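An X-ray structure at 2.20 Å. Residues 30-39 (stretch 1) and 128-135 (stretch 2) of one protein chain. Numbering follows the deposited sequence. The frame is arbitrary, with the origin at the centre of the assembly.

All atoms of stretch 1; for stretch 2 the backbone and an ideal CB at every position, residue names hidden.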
# COMPACT_ATOMS: atom_id res chain seq x y z
N ARG A 30 7.41 14.49 -2.62
CA ARG A 30 7.57 13.30 -3.45
C ARG A 30 6.91 13.51 -4.80
O ARG A 30 7.49 13.19 -5.84
CB ARG A 30 6.99 12.08 -2.73
CG ARG A 30 7.08 10.77 -3.50
CD ARG A 30 8.45 10.20 -3.65
NE ARG A 30 8.92 9.68 -2.36
CZ ARG A 30 10.18 9.37 -2.09
NH1 ARG A 30 11.13 9.56 -2.98
NH2 ARG A 30 10.50 8.88 -0.89
N MSE A 31 5.71 14.01 -4.78
CA MSE A 31 4.97 14.29 -6.02
C MSE A 31 5.66 15.30 -6.87
O MSE A 31 5.72 15.15 -8.08
CB MSE A 31 3.56 14.78 -5.74
CG MSE A 31 2.68 13.69 -5.23
SE MSE A 31 0.78 14.23 -5.06
CE MSE A 31 1.02 15.59 -4.14
N LYS A 32 6.14 16.36 -6.25
CA LYS A 32 6.86 17.45 -6.95
C LYS A 32 8.13 16.95 -7.60
O LYS A 32 8.45 17.34 -8.74
CB LYS A 32 7.24 18.56 -5.93
CG LYS A 32 7.92 19.77 -6.53
CD LYS A 32 6.91 20.74 -7.05
CE LYS A 32 7.52 21.80 -7.93
NZ LYS A 32 8.68 22.43 -7.27
N ALA A 33 8.90 16.12 -6.87
CA ALA A 33 10.15 15.63 -7.47
C ALA A 33 9.91 14.72 -8.73
O ALA A 33 10.65 14.80 -9.70
CB ALA A 33 10.93 14.88 -6.44
N ILE A 34 8.86 13.91 -8.71
CA ILE A 34 8.58 12.96 -9.80
C ILE A 34 8.14 13.74 -11.03
O ILE A 34 8.55 13.41 -12.13
CB ILE A 34 7.53 11.89 -9.35
CG1 ILE A 34 8.20 10.92 -8.34
CG2 ILE A 34 6.92 11.11 -10.57
CD1 ILE A 34 7.22 10.11 -7.62
N GLU A 35 7.32 14.76 -10.85
CA GLU A 35 6.90 15.65 -11.96
C GLU A 35 8.06 16.43 -12.53
O GLU A 35 8.21 16.56 -13.76
CB GLU A 35 5.86 16.64 -11.46
CG GLU A 35 4.55 15.97 -11.22
CD GLU A 35 3.40 16.80 -10.71
OE1 GLU A 35 3.56 18.04 -10.66
OE2 GLU A 35 2.28 16.24 -10.67
N GLU A 36 8.89 16.97 -11.66
CA GLU A 36 10.05 17.74 -12.12
C GLU A 36 10.92 16.83 -13.00
O GLU A 36 11.22 17.20 -14.13
CB GLU A 36 10.84 18.31 -10.93
CG GLU A 36 11.64 19.58 -11.16
CD GLU A 36 11.86 20.52 -9.97
OE1 GLU A 36 12.32 21.66 -10.21
OE2 GLU A 36 11.66 20.11 -8.80
N GLU A 37 11.15 15.59 -12.59
CA GLU A 37 11.98 14.71 -13.40
C GLU A 37 11.36 14.39 -14.76
O GLU A 37 12.09 14.31 -15.74
CB GLU A 37 12.30 13.45 -12.66
CG GLU A 37 13.47 12.68 -13.27
CD GLU A 37 13.08 11.33 -13.83
OE1 GLU A 37 13.66 10.31 -13.39
OE2 GLU A 37 12.15 11.28 -14.67
N ILE A 38 10.05 14.22 -14.85
CA ILE A 38 9.48 13.91 -16.15
C ILE A 38 9.38 15.19 -16.97
O ILE A 38 9.66 15.14 -18.14
CB ILE A 38 8.11 13.11 -16.13
CG1 ILE A 38 7.64 12.73 -17.58
CG2 ILE A 38 7.01 13.88 -15.46
CD1 ILE A 38 8.62 11.72 -18.38
N PHE A 39 8.97 16.32 -16.38
CA PHE A 39 8.81 17.53 -17.16
C PHE A 39 10.18 18.06 -17.62
O PHE A 39 10.26 18.51 -18.75
CB PHE A 39 7.98 18.61 -16.42
CG PHE A 39 6.51 18.29 -16.32
CD1 PHE A 39 5.77 17.97 -17.45
CD2 PHE A 39 5.87 18.29 -15.10
CE1 PHE A 39 4.44 17.54 -17.34
CE2 PHE A 39 4.51 17.92 -15.00
CZ PHE A 39 3.81 17.56 -16.12
N UNK A 128 1.08 7.48 -11.82
CA UNK A 128 1.15 6.12 -11.27
C UNK A 128 2.39 5.97 -10.34
O UNK A 128 2.26 5.48 -9.20
CB UNK A 128 1.21 5.10 -12.41
N UNK A 129 3.57 6.53 -10.74
CA UNK A 129 4.78 6.43 -9.89
C UNK A 129 4.62 7.23 -8.64
O UNK A 129 5.07 6.79 -7.59
CB UNK A 129 6.03 6.90 -10.64
N UNK A 130 3.91 8.35 -8.70
CA UNK A 130 3.63 9.19 -7.51
C UNK A 130 2.85 8.44 -6.49
O UNK A 130 3.21 8.44 -5.33
CB UNK A 130 2.87 10.46 -7.89
N UNK A 131 1.75 7.82 -6.94
CA UNK A 131 0.83 7.07 -6.08
C UNK A 131 1.51 5.86 -5.46
O UNK A 131 1.38 5.62 -4.25
CB UNK A 131 -0.40 6.62 -6.87
N UNK A 132 2.31 5.18 -6.25
CA UNK A 132 3.11 4.06 -5.77
C UNK A 132 4.10 4.44 -4.69
O UNK A 132 4.15 3.81 -3.63
CB UNK A 132 3.86 3.43 -6.94
N UNK A 133 4.90 5.44 -4.96
CA UNK A 133 5.88 5.91 -3.98
C UNK A 133 5.21 6.50 -2.75
O UNK A 133 5.75 6.34 -1.68
CB UNK A 133 6.81 6.95 -4.61
N UNK A 134 4.10 7.23 -2.90
CA UNK A 134 3.41 7.75 -1.73
C UNK A 134 2.94 6.64 -0.82
O UNK A 134 3.15 6.71 0.39
CB UNK A 134 2.22 8.61 -2.15
N UNK A 135 2.38 5.59 -1.39
CA UNK A 135 1.85 4.49 -0.61
C UNK A 135 2.99 3.72 0.09
O UNK A 135 2.88 3.43 1.28
CB UNK A 135 1.04 3.55 -1.51

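The two stretches are helical and run roughly antiparallel, with an angle of 148° between their directions and axes 9.4 Å apart at closest approach.

Position 128 has helical angles, and nothing of stretch 1 lies within 5.5 Å of its ideal CB. Stretch 1 sets no preference. The residue is E128, and it makes no contact here.

At position 129 the CB points toward stretch 1, with the ideal CB 4.3 Å from CG2 of I34. An aliphatic residue would suit the isoleucine, and so would a long chain with an apolar stem. A basic end could approach the carboxylate of E37, whose OE2 lies 8.5 Å from the ideal CB. The residue is R129. Its NH2 reaches CG2 of I34 at 4.3 Å and CB of I38 at 4.4 Å, with I38 CB at the edge of the guanidinium. No salt bridge to stretch 1 forms.

At position 130 the CB points sideways. The ideal CB is 4.2 Å from CG of M31 and 4.4 Å from CD1 of I34. Apolar chains would fit between these two. A longer chain can also run toward the carbonyl of M31 and the carboxylate of E35, both acceptors, so a donor at its end is favoured. Glutamine or lysine would answer. The residue is Q130. Its NE2 donates to O of M31 at 2.8 Å and to OE2 of E35 at 3.1 Å. The backbone N of E35 also donates to O of M31, so this carbonyl accepts two hydrogen bonds, one from its own helix and one from Q130. On the way, CG of Q130 packs 3.8 Å from CG2 of I34.

Position 131 points away, and many side chains would do. It is L131, without a contact here.

Position 132 is out of reach. Its phi/psi of -61/-53 is ordinary helix, so any helix-compatible residue would do. The residue is G132.

At position 133 the CB points toward stretch 1. The ideal CB is 3.8 Å from CD of R30. An aliphatic chain or a flat ring would suit. The residue is H133. Its CB meets CD of R30 at 3.7 Å, CD2 lies 3.9 Å from CD1 of I34, and ND1 sits over one face of the R30 guanidinium.

At position 134 the CB points sideways, and the ideal CB is 5.5 Å from CG of R30. A branched apolar chain could reach M31. L134 fits: CD1 is 3.9 Å from CG of M31, and CD2 is 4.1 Å from CB of R30.

Position 135 is out of reach, and any helix-compatible side chain would do. It is A135.

Stretch 2 (128-135) ERQLGHLA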
# COMPACT_ATOMS: atom_id res chain seq x y z
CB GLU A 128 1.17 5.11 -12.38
CG GLU A 128 -0.16 5.03 -13.12
CD GLU A 128 -0.05 4.22 -14.40
OE1 GLU A 128 0.98 3.53 -14.53
OE2 GLU A 128 -1.03 4.13 -15.16
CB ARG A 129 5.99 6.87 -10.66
CG ARG A 129 6.28 5.90 -11.89
CD ARG A 129 7.73 6.02 -12.30
NE ARG A 129 8.03 7.37 -12.74
CZ ARG A 129 7.68 7.89 -13.92
NH1 ARG A 129 7.00 7.17 -14.80
NH2 ARG A 129 7.99 9.16 -14.22
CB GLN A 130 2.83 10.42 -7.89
CG GLN A 130 3.63 11.48 -8.63
CD GLN A 130 2.82 12.70 -8.96
OE1 GLN A 130 1.64 12.63 -9.28
NE2 GLN A 130 3.46 13.85 -9.03
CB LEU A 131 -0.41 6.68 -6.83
CG LEU A 131 -1.29 7.89 -7.27
CD1 LEU A 131 -2.26 7.45 -8.35
CD2 LEU A 131 -2.02 8.52 -6.11
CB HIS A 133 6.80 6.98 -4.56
CG HIS A 133 7.95 6.46 -5.34
ND1 HIS A 133 9.10 6.02 -4.70
CD2 HIS A 133 8.16 6.46 -6.68
CE1 HIS A 133 9.91 5.62 -5.67
NE2 HIS A 133 9.39 5.87 -6.88
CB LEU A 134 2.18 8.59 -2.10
CG LEU A 134 2.47 9.94 -2.76
CD1 LEU A 134 1.19 10.61 -3.30
CD2 LEU A 134 3.16 10.87 -1.83
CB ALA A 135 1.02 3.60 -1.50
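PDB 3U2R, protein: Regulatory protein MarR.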